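Local coordinates for protein aminoglycoside N(6')acetyltransferase (Legionella pneumophila subsp. pneumophila, PDB 3F5B) that probably transfers an acyl group to an amine, consistent with an aminoglycoside 6'-N-acetyltransferase of the GNAT superfamily, at residues S23-V28 with K51-F56; W31-H36 with D44-T49; L79-I84 with H117-S122. One frame throughout, in Å; residues are numbered along the deposited sequence.

In the fold
The three contacts pack helices around the central sheet of a GNAT domain. Contacts 1 and 2 lie together in the helical region between strands 15-19 and 65-71, their centres about 12 Å apart. Both use helix 43-57, and contact 2 is nested within the chain loop that contact 1 closes. Contact 3 comes later in the chain, joining strand 74-84 to helix 109-123, with its centre about 18 Å from that of contact 1 and about 20 Å from that of contact 2. Strand 74-84 lies between the two groups: Ile80 CD1 meets Thr49 CG2 at 4.0 Å, while Leu79 and Thr81 turn toward Phe119. The sheet is thus sandwiched between helices on its two sides.

Contact 1. Residues S23-V28 with K51-F56; sequences SQHELV and KDLHEF
The imidazole of His25 presents its CE1 corner to His54, whose CD2 lies 4.2 Å from His25 CE1, near the plane of the His25 ring and at its edge. Leu53 approaches that same ring obliquely, bringing CD2 to 3.7 Å from His25 CD2. The His25 ring reaches helix 43-57 because its CG stands anti to the backbone N (chi1 -160°), lying alongside Leu53, the two side chains pointing opposite ways. The pair belongs to two of the helices that lie between the first and second strands of the GNAT fold, 25-31 and 43-57. One helical turn beyond His25, Val28 supplies the apolar part: its CG1 sits 3.9 Å from Leu53 CD2, so one leucine methyl is shared by a ring and a valine branch. A forked leucine suits this place, since Leu53 is buried and also touches Met20, His66 and Tyr78. Compact, beta-branched Val28 is buried too, against Met20 and Tyr78. The two histidines lie toward the outer side, where a polar ring can offer carbon to its neighbour; His25 ND1 and His54 NE2 stay 6.0 Å apart.

Contact 2. Residues W31-H36 with D44-T49; sequences WIHQPH and DGLSNT. With FMT (formic acid), chain E.
Between the first two strands of the GNAT fold the chain makes a helical excursion, and here the turn leaving helix 25-31 takes up Leu46 of helix 43-57 through Ile32 and His33. Leu46 does most of the touching with its two methyls. Leu46 CD1 lies 3.4 Å from Ile32 O, a backbone oxygen that also accepts a bond from Asn38 ND2. The same methyl, Leu46 CD1, is 4.0 Å from Ile32 CG1. Leu46 CD2 comes within 4.1 Å of His33 NE2, meeting that ring obliquely. A leucine suits the spot because its fork straddles two consecutive residues. Ile32 holds CG1 between its backbone N and carbonyl carbon (chi1 65°), and the chain then extends so that Ile32 CD1 approaches Thr49 CG2 at 4.2 Å. Thr49 can show this methyl because its hydroxyl is bonded back to Gly45 O, an acceptor that takes Thr49 N from the opposite face.

The turn itself is a type I beta turn from Trp31 to Gln34. Trp31 O accepts both Gln34 N and Gln34 NE2, the latter at 3.0 Å and in the carbonyl plane, on a lone pair. Gln34 NE2 also binds Cys102 O, while His33 ND1 is bonded to Leu29 O, which ties its ring back to the preceding helix 25-31. At the start of helix 43-57, Asp44 N donates to O1 of a formic acid molecule at 2.8 Å in a nearly straight bond (175°). This molecule probably came from the crystallisation liquor; if it is ionised, the helix N-terminus would favour it.

Leu41 packs against both Leu46 and Thr49, Ile50 lies against Ile32 and His33, and Tyr78 touches Ile32 and Thr49, so the turn and helix 43-57 meet over strand 74-84.

Contact 3. Residues L79-I84 with H117-S122; sequences LITSEI and HEFILS
The aromatic contacts centre on Phe119, whose ring meets both Leu79 and Thr81 of strand 74-84. Leu79 CD2 stands over one face in a CH-pi contact, 3.7 Å from the centroid of the Phe119 ring and only 13° off the normal, so the methyl sits almost above the middle of the ring. Thr81 uses a different side: its CG2 lies in the ring plane at the edge, 3.6 Å from Phe119 CE2. The benzyl group reaches the strand because its CG is anti to the backbone N (chi1 178°). Further aromatic packing comes from Trp67 and Phe17, both edge-to-face with Phe119.

Polar bonds lie beside the apolar contact. Thr81 is bonded through OG1 to Trp67 NE1, which satisfies the hydroxyl of a buried residue. With OG1 placed between its backbone N and carbonyl carbon (chi1 61°), the methyl is anti to the carbonyl carbon and is the branch that meets the phenyl edge. Within the helix, one turn after Glu118, Ser122 OG donates to Glu118 O at 2.7 Å; Ser122 N approaches the same oxygen from the other face of its plane.

Backbone pairing holds the strand between two neighbours, Leu79 and Thr81 bonding to Trp67 and Thr65 of strand 65-71, and Ile80 and Ser82 to Asp98 and Thr96 of strand 94-101.

Between 79-84 and 117-122 the joint is therefore made by apolar packing and a CH-pi contact. A flat phenylalanine can receive one aliphatic group on its face and another at its edge, and threonine divides its two branches between the hydrocarbon interior and an indole N-H, as befits the buried interface of a sheet and a covering helix.

Contact 1. Residues S23-V28 with K51-F56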
loop_
_atom_site.group_PDB
_atom_site.type_symbol
_atom_site.label_atom_id
_atom_site.label_comp_id
_atom_site.label_asym_id
_atom_site.label_seq_id
_atom_site.Cartn_x
_atom_site.Cartn_y
_atom_site.Cartn_z
ATOM N N SER A 23 3.257 5.767 -19.253
ATOM C CA SER A 23 3.904 4.680 -19.964
ATOM C C SER A 23 3.753 3.350 -19.231
ATOM O O SER A 23 4.007 2.298 -19.810
ATOM C CB SER A 23 5.371 4.994 -20.227
ATOM O OG SER A 23 6.055 5.031 -19.002
ATOM N N GLN A 24 3.327 3.396 -17.969
ATOM C CA GLN A 24 3.176 2.193 -17.157
ATOM C C GLN A 24 1.714 1.837 -16.973
ATOM O O GLN A 24 1.395 0.885 -16.274
ATOM C CB GLN A 24 3.839 2.396 -15.798
ATOM C CG GLN A 24 5.354 2.474 -15.861
ATOM C CD GLN A 24 5.937 3.558 -14.975
ATOM O OE1 GLN A 24 5.260 4.532 -14.601
ATOM N NE2 GLN A 24 7.213 3.388 -14.615
ATOM N N HIS A 25 0.828 2.619 -17.583
ATOM C CA HIS A 25 -0.606 2.443 -17.416
ATOM C C HIS A 25 -1.094 1.020 -17.784
ATOM O O HIS A 25 -1.743 0.337 -16.967
ATOM C CB HIS A 25 -1.376 3.479 -18.252
ATOM C CG HIS A 25 -2.791 3.696 -17.792
ATOM N ND1 HIS A 25 -3.612 4.657 -18.342
ATOM C CD2 HIS A 25 -3.527 3.076 -16.835
ATOM C CE1 HIS A 25 -4.791 4.625 -17.745
ATOM N NE2 HIS A 25 -4.766 3.674 -16.824
ATOM N N GLU A 26 -0.778 0.582 -19.006
ATOM C CA GLU A 26 -1.221 -0.717 -19.468
ATOM C C GLU A 26 -0.616 -1.855 -18.649
ATOM O O GLU A 26 -1.314 -2.821 -18.340
ATOM C CB GLU A 26 -1.000 -0.876 -20.980
ATOM C CG GLU A 26 -1.762 0.218 -21.749
ATOM C CD GLU A 26 -1.970 -0.075 -23.200
ATOM O OE1 GLU A 26 -1.154 -0.829 -23.815
ATOM O OE2 GLU A 26 -2.957 0.466 -23.730
ATOM N N LEU A 27 0.654 -1.713 -18.253
ATOM C CA LEU A 27 1.293 -2.686 -17.337
ATOM C C LEU A 27 0.473 -2.936 -16.074
ATOM O O LEU A 27 0.198 -4.098 -15.699
ATOM C CB LEU A 27 2.725 -2.255 -16.968
ATOM C CG LEU A 27 3.450 -3.045 -15.858
ATOM C CD1 LEU A 27 3.759 -4.456 -16.285
ATOM C CD2 LEU A 27 4.731 -2.342 -15.405
ATOM N N VAL A 28 0.104 -1.843 -15.398
ATOM C CA VAL A 28 -0.630 -1.938 -14.147
ATOM C C VAL A 28 -2.063 -2.416 -14.411
ATOM O O VAL A 28 -2.603 -3.237 -13.659
ATOM C CB VAL A 28 -0.609 -0.601 -13.375
ATOM C CG1 VAL A 28 -1.587 -0.613 -12.202
ATOM C CG2 VAL A 28 0.833 -0.308 -12.890
ATOM N N LYS A 51 -10.772 3.782 -12.320
ATOM C CA LYS A 51 -11.159 5.185 -12.437
ATOM C C LYS A 51 -10.100 6.113 -11.860
ATOM O O LYS A 51 -9.694 7.069 -12.521
ATOM C CB LYS A 51 -12.506 5.434 -11.740
ATOM C CG LYS A 51 -12.990 6.911 -11.708
ATOM C CD LYS A 51 -14.524 7.031 -11.530
ATOM C CE LYS A 51 -14.976 8.509 -11.586
ATOM N NZ LYS A 51 -16.424 8.667 -11.946
ATOM N N ASP A 52 -9.641 5.835 -10.640
ATOM C CA ASP A 52 -8.756 6.788 -9.979
ATOM C C ASP A 52 -7.400 6.812 -10.658
ATOM O O ASP A 52 -6.771 7.860 -10.735
ATOM C CB ASP A 52 -8.570 6.515 -8.479
ATOM C CG ASP A 52 -8.198 7.785 -7.705
ATOM O OD1 ASP A 52 -9.053 8.695 -7.646
ATOM O OD2 ASP A 52 -7.067 7.884 -7.160
ATOM N N LEU A 53 -6.954 5.656 -11.150
ATOM C CA LEU A 53 -5.659 5.574 -11.806
ATOM C C LEU A 53 -5.691 6.432 -13.057
ATOM O O LEU A 53 -4.729 7.152 -13.363
ATOM C CB LEU A 53 -5.279 4.117 -12.124
ATOM C CG LEU A 53 -3.940 3.869 -12.807
ATOM C CD1 LEU A 53 -2.766 4.281 -11.918
ATOM C CD2 LEU A 53 -3.803 2.399 -13.190
ATOM N N HIS A 54 -6.800 6.346 -13.776
ATOM C CA HIS A 54 -7.026 7.176 -14.943
ATOM C C HIS A 54 -7.009 8.693 -14.624
ATOM O O HIS A 54 -6.377 9.481 -15.357
ATOM C CB HIS A 54 -8.350 6.790 -15.587
ATOM C CG HIS A 54 -8.539 7.377 -16.947
ATOM N ND1 HIS A 54 -8.965 8.676 -17.151
ATOM C CD2 HIS A 54 -8.350 6.846 -18.177
ATOM C CE1 HIS A 54 -9.035 8.915 -18.446
ATOM N NE2 HIS A 54 -8.671 7.819 -19.089
ATOM N N GLU A 55 -7.692 9.096 -13.546
ATOM C CA GLU A 55 -7.710 10.516 -13.127
ATOM C C GLU A 55 -6.293 11.013 -12.802
ATOM O O GLU A 55 -5.853 12.080 -13.254
ATOM C CB GLU A 55 -8.614 10.725 -11.913
ATOM C CG GLU A 55 -10.106 10.522 -12.173
ATOM C CD GLU A 55 -10.670 11.555 -13.138
ATOM O OE1 GLU A 55 -10.494 12.774 -12.905
ATOM O OE2 GLU A 55 -11.278 11.132 -14.136
ATOM N N PHE A 56 -5.587 10.197 -12.038
ATOM C CA PHE A 56 -4.197 10.455 -11.683
ATOM C C PHE A 56 -3.297 10.646 -12.894
ATOM O O PHE A 56 -2.483 11.575 -12.916
ATOM C CB PHE A 56 -3.651 9.320 -10.828
ATOM C CG PHE A 56 -2.268 9.589 -10.303
ATOM C CD1 PHE A 56 -2.084 10.436 -9.182
ATOM C CD2 PHE A 56 -1.161 9.036 -10.922
ATOM C CE1 PHE A 56 -0.805 10.724 -8.697
ATOM C CE2 PHE A 56 0.135 9.308 -10.445
ATOM C CZ PHE A 56 0.318 10.159 -9.329
#

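Contact 2. Residues W31-H36 with D44-T49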
loop_
_atom_site.group_PDB
_atom_site.type_symbol
_atom_site.label_atom_id
_atom_site.label_comp_id
_atom_site.label_asym_id
_atom_site.label_seq_id
_atom_site.Cartn_x
_atom_site.Cartn_y
_atom_site.Cartn_z
ATOM N N TRP A 31 -1.885 -6.062 -14.634
ATOM C CA TRP A 31 -1.596 -6.549 -13.289
ATOM C C TRP A 31 -2.864 -6.754 -12.459
ATOM O O TRP A 31 -3.041 -7.783 -11.832
ATOM C CB TRP A 31 -0.706 -5.560 -12.544
ATOM C CG TRP A 31 0.774 -5.708 -12.794
ATOM C CD1 TRP A 31 1.411 -6.696 -13.518
ATOM C CD2 TRP A 31 1.796 -4.865 -12.283
ATOM N NE1 TRP A 31 2.765 -6.500 -13.484
ATOM C CE2 TRP A 31 3.030 -5.394 -12.712
ATOM C CE3 TRP A 31 1.793 -3.726 -11.464
ATOM C CZ2 TRP A 31 4.264 -4.783 -12.397
ATOM C CZ3 TRP A 31 3.005 -3.128 -11.141
ATOM C CH2 TRP A 31 4.233 -3.661 -11.615
ATOM N N ILE A 32 -3.760 -5.781 -12.485
ATOM C CA ILE A 32 -4.892 -5.820 -11.572
ATOM C C ILE A 32 -6.078 -6.567 -12.151
ATOM O O ILE A 32 -7.180 -6.537 -11.580
ATOM C CB ILE A 32 -5.301 -4.405 -11.115
ATOM C CG1 ILE A 32 -5.830 -3.571 -12.311
ATOM C CG2 ILE A 32 -4.102 -3.726 -10.419
ATOM C CD1 ILE A 32 -6.233 -2.155 -11.968
ATOM N N HIS A 33 -5.852 -7.222 -13.286
ATOM C CA HIS A 33 -6.793 -8.199 -13.818
ATOM C C HIS A 33 -6.288 -9.653 -13.728
ATOM O O HIS A 33 -6.884 -10.576 -14.309
ATOM C CB HIS A 33 -7.205 -7.804 -15.245
ATOM C CG HIS A 33 -8.060 -6.574 -15.290
ATOM N ND1 HIS A 33 -7.537 -5.297 -15.363
ATOM C CD2 HIS A 33 -9.408 -6.425 -15.235
ATOM C CE1 HIS A 33 -8.525 -4.419 -15.358
ATOM N NE2 HIS A 33 -9.670 -5.077 -15.288
ATOM N N GLN A 34 -5.201 -9.875 -12.989
ATOM C CA GLN A 34 -4.724 -11.237 -12.762
ATOM C C GLN A 34 -5.581 -11.919 -11.683
ATOM O O GLN A 34 -5.975 -11.269 -10.696
ATOM C CB GLN A 34 -3.257 -11.252 -12.336
ATOM C CG GLN A 34 -2.291 -10.519 -13.268
ATOM C CD GLN A 34 -0.889 -10.487 -12.673
ATOM O OE1 GLN A 34 -0.106 -11.382 -12.925
ATOM N NE2 GLN A 34 -0.588 -9.478 -11.850
ATOM N N PRO A 35 -5.856 -13.238 -11.848
ATOM C CA PRO A 35 -6.693 -13.925 -10.861
ATOM C C PRO A 35 -6.183 -13.757 -9.428
ATOM O O PRO A 35 -6.994 -13.514 -8.524
ATOM C CB PRO A 35 -6.691 -15.402 -11.322
ATOM C CG PRO A 35 -6.370 -15.363 -12.787
ATOM C CD PRO A 35 -5.455 -14.122 -12.967
ATOM N N HIS A 36 -4.863 -13.811 -9.201
ATOM C CA HIS A 36 -4.393 -13.716 -7.803
ATOM C C HIS A 36 -4.687 -12.354 -7.173
ATOM O O HIS A 36 -4.833 -12.231 -5.936
ATOM C CB HIS A 36 -2.914 -14.131 -7.612
ATOM C CG HIS A 36 -1.915 -13.026 -7.834
ATOM N ND1 HIS A 36 -1.357 -12.757 -9.071
ATOM C CD2 HIS A 36 -1.321 -12.172 -6.966
ATOM C CE1 HIS A 36 -0.493 -11.768 -8.960
ATOM N NE2 HIS A 36 -0.442 -11.406 -7.691
ATOM N N ASP A 44 -16.660 -3.185 -7.180
ATOM C CA ASP A 44 -16.567 -1.748 -6.965
ATOM C C ASP A 44 -15.131 -1.289 -6.631
ATOM O O ASP A 44 -14.697 -0.230 -7.103
ATOM C CB ASP A 44 -17.526 -1.336 -5.843
ATOM C CG ASP A 44 -18.988 -1.325 -6.292
ATOM O OD1 ASP A 44 -19.263 -1.524 -7.497
ATOM O OD2 ASP A 44 -19.868 -1.095 -5.428
ATOM N N GLY A 45 -14.431 -2.076 -5.811
ATOM C CA GLY A 45 -13.028 -1.849 -5.489
ATOM C C GLY A 45 -12.170 -1.715 -6.742
ATOM O O GLY A 45 -11.392 -0.778 -6.847
ATOM N N LEU A 46 -12.324 -2.652 -7.679
ATOM C CA LEU A 46 -11.582 -2.659 -8.926
ATOM C C LEU A 46 -11.980 -1.481 -9.815
ATOM O O LEU A 46 -11.136 -0.782 -10.354
ATOM C CB LEU A 46 -11.820 -3.989 -9.678
ATOM C CG LEU A 46 -11.073 -4.254 -10.994
ATOM C CD1 LEU A 46 -9.534 -4.209 -10.851
ATOM C CD2 LEU A 46 -11.502 -5.577 -11.609
ATOM N N SER A 47 -13.285 -1.302 -9.982
ATOM C CA SER A 47 -13.835 -0.204 -10.721
ATOM C C SER A 47 -13.300 1.131 -10.218
ATOM O O SER A 47 -12.806 1.932 -11.014
ATOM C CB SER A 47 -15.367 -0.223 -10.612
ATOM O OG SER A 47 -15.853 0.768 -11.475
ATOM N N ASN A 48 -13.389 1.365 -8.909
ATOM C CA ASN A 48 -12.848 2.585 -8.297
ATOM C C ASN A 48 -11.353 2.783 -8.570
ATOM O O ASN A 48 -10.916 3.905 -8.846
ATOM C CB ASN A 48 -13.065 2.606 -6.788
ATOM C CG ASN A 48 -14.525 2.669 -6.390
ATOM O OD1 ASN A 48 -15.391 3.163 -7.131
ATOM N ND2 ASN A 48 -14.805 2.195 -5.179
ATOM N N THR A 49 -10.582 1.684 -8.468
ATOM C CA THR A 49 -9.160 1.676 -8.762
ATOM C C THR A 49 -8.825 2.106 -10.179
ATOM O O THR A 49 -8.004 3.014 -10.385
ATOM C CB THR A 49 -8.551 0.321 -8.397
ATOM O OG1 THR A 49 -8.702 0.162 -6.989
ATOM C CG2 THR A 49 -7.050 0.277 -8.695
HETATM C C FMT E . -17.662 -5.668 -4.863
HETATM O O1 FMT E . -18.223 -4.736 -5.467
HETATM O O2 FMT E . -17.334 -6.770 -5.353
#

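Contact 3. Residues L79-I84 with H117-S122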
loop_
_atom_site.group_PDB
_atom_site.type_symbol
_atom_site.label_atom_id
_atom_site.label_comp_id
_atom_site.label_asym_id
_atom_site.label_seq_id
_atom_site.Cartn_x
_atom_site.Cartn_y
_atom_site.Cartn_z
ATOM N N LEU A 79 1.108 0.428 -5.695
ATOM C CA LEU A 79 0.730 0.950 -4.382
ATOM C C LEU A 79 -0.085 2.217 -4.586
ATOM O O LEU A 79 0.104 2.976 -5.571
ATOM C CB LEU A 79 1.952 1.207 -3.473
ATOM C CG LEU A 79 3.066 0.139 -3.388
ATOM C CD1 LEU A 79 4.069 0.273 -4.572
ATOM C CD2 LEU A 79 3.838 0.209 -2.063
ATOM N N ILE A 80 -0.991 2.438 -3.642
ATOM C CA ILE A 80 -1.949 3.540 -3.672
ATOM C C ILE A 80 -1.962 4.170 -2.275
ATOM O O ILE A 80 -2.154 3.462 -1.281
ATOM C CB ILE A 80 -3.376 3.055 -4.014
ATOM C CG1 ILE A 80 -3.391 2.238 -5.329
ATOM C CG2 ILE A 80 -4.378 4.288 -4.107
ATOM C CD1 ILE A 80 -4.798 1.719 -5.753
ATOM N N THR A 81 -1.695 5.477 -2.194
ATOM C CA THR A 81 -1.697 6.165 -0.903
ATOM C C THR A 81 -2.652 7.363 -0.908
ATOM O O THR A 81 -2.827 8.023 -1.926
ATOM C CB THR A 81 -0.288 6.638 -0.489
ATOM O OG1 THR A 81 0.215 7.563 -1.456
ATOM C CG2 THR A 81 0.710 5.422 -0.412
ATOM N N SER A 82 -3.253 7.653 0.239
ATOM C CA SER A 82 -3.970 8.905 0.373
ATOM C C SER A 82 -3.811 9.414 1.770
ATOM O O SER A 82 -3.689 8.627 2.728
ATOM C CB SER A 82 -5.440 8.724 0.046
ATOM O OG SER A 82 -5.992 7.682 0.835
ATOM N N GLU A 83 -3.825 10.736 1.892
ATOM C CA GLU A 83 -3.549 11.373 3.169
ATOM C C GLU A 83 -4.811 11.688 3.930
ATOM O O GLU A 83 -5.881 11.909 3.356
ATOM C CB GLU A 83 -2.681 12.624 3.004
ATOM C CG GLU A 83 -3.293 13.706 2.134
ATOM C CD GLU A 83 -2.256 14.540 1.357
ATOM O OE1 GLU A 83 -2.695 15.433 0.591
ATOM O OE2 GLU A 83 -1.025 14.299 1.486
ATOM N N ILE A 84 -4.664 11.671 5.244
ATOM C CA ILE A 84 -5.734 12.002 6.164
ATOM C C ILE A 84 -5.267 13.245 6.888
ATOM O O ILE A 84 -4.128 13.302 7.347
ATOM C CB ILE A 84 -5.967 10.832 7.154
ATOM C CG1 ILE A 84 -6.483 9.608 6.385
ATOM C CG2 ILE A 84 -6.908 11.232 8.294
ATOM C CD1 ILE A 84 -5.979 8.317 6.921
ATOM N N HIS A 117 8.475 -1.684 4.318
ATOM C CA HIS A 117 9.357 -0.832 5.115
ATOM C C HIS A 117 10.141 0.160 4.267
ATOM O O HIS A 117 10.231 1.353 4.608
ATOM C CB HIS A 117 10.314 -1.631 5.980
ATOM C CG HIS A 117 9.636 -2.373 7.092
ATOM N ND1 HIS A 117 10.299 -3.288 7.873
ATOM C CD2 HIS A 117 8.352 -2.361 7.526
ATOM C CE1 HIS A 117 9.458 -3.800 8.757
ATOM N NE2 HIS A 117 8.272 -3.243 8.576
ATOM N N GLU A 118 10.681 -0.313 3.154
ATOM C CA GLU A 118 11.422 0.613 2.279
ATOM C C GLU A 118 10.528 1.685 1.655
ATOM O O GLU A 118 10.944 2.827 1.467
ATOM C CB GLU A 118 12.161 -0.169 1.195
ATOM C CG GLU A 118 13.341 -1.004 1.746
ATOM C CD GLU A 118 14.146 -1.649 0.619
ATOM O OE1 GLU A 118 13.760 -1.427 -0.540
ATOM O OE2 GLU A 118 15.146 -2.376 0.877
ATOM N N PHE A 119 9.300 1.333 1.311
ATOM C CA PHE A 119 8.375 2.335 0.760
ATOM C C PHE A 119 8.064 3.438 1.776
ATOM O O PHE A 119 8.163 4.646 1.465
ATOM C CB PHE A 119 7.109 1.661 0.279
ATOM C CG PHE A 119 6.063 2.610 -0.261
ATOM C CD1 PHE A 119 6.278 3.331 -1.444
ATOM C CD2 PHE A 119 4.857 2.767 0.409
ATOM C CE1 PHE A 119 5.292 4.208 -1.946
ATOM C CE2 PHE A 119 3.858 3.646 -0.092
ATOM C CZ PHE A 119 4.079 4.357 -1.264
ATOM N N ILE A 120 7.706 3.023 2.992
ATOM C CA ILE A 120 7.393 3.989 4.050
ATOM C C ILE A 120 8.581 4.887 4.360
ATOM O O ILE A 120 8.412 6.105 4.451
ATOM C CB ILE A 120 6.907 3.300 5.355
ATOM C CG1 ILE A 120 5.573 2.624 5.077
ATOM C CG2 ILE A 120 6.758 4.356 6.503
ATOM C CD1 ILE A 120 5.191 1.536 6.095
ATOM N N LEU A 121 9.774 4.299 4.529
ATOM C CA LEU A 121 10.955 5.085 4.790
ATOM C C LEU A 121 11.434 5.961 3.634
ATOM O O LEU A 121 12.007 7.030 3.873
ATOM C CB LEU A 121 12.119 4.222 5.339
ATOM C CG LEU A 121 11.778 3.422 6.602
ATOM C CD1 LEU A 121 12.873 2.451 6.937
ATOM C CD2 LEU A 121 11.488 4.362 7.808
ATOM N N SER A 122 11.226 5.510 2.402
ATOM C CA SER A 122 11.641 6.265 1.208
ATOM C C SER A 122 10.684 7.415 0.849
ATOM O O SER A 122 11.124 8.431 0.315
ATOM C CB SER A 122 11.707 5.334 -0.032
ATOM O OG SER A 122 12.724 4.347 0.143
#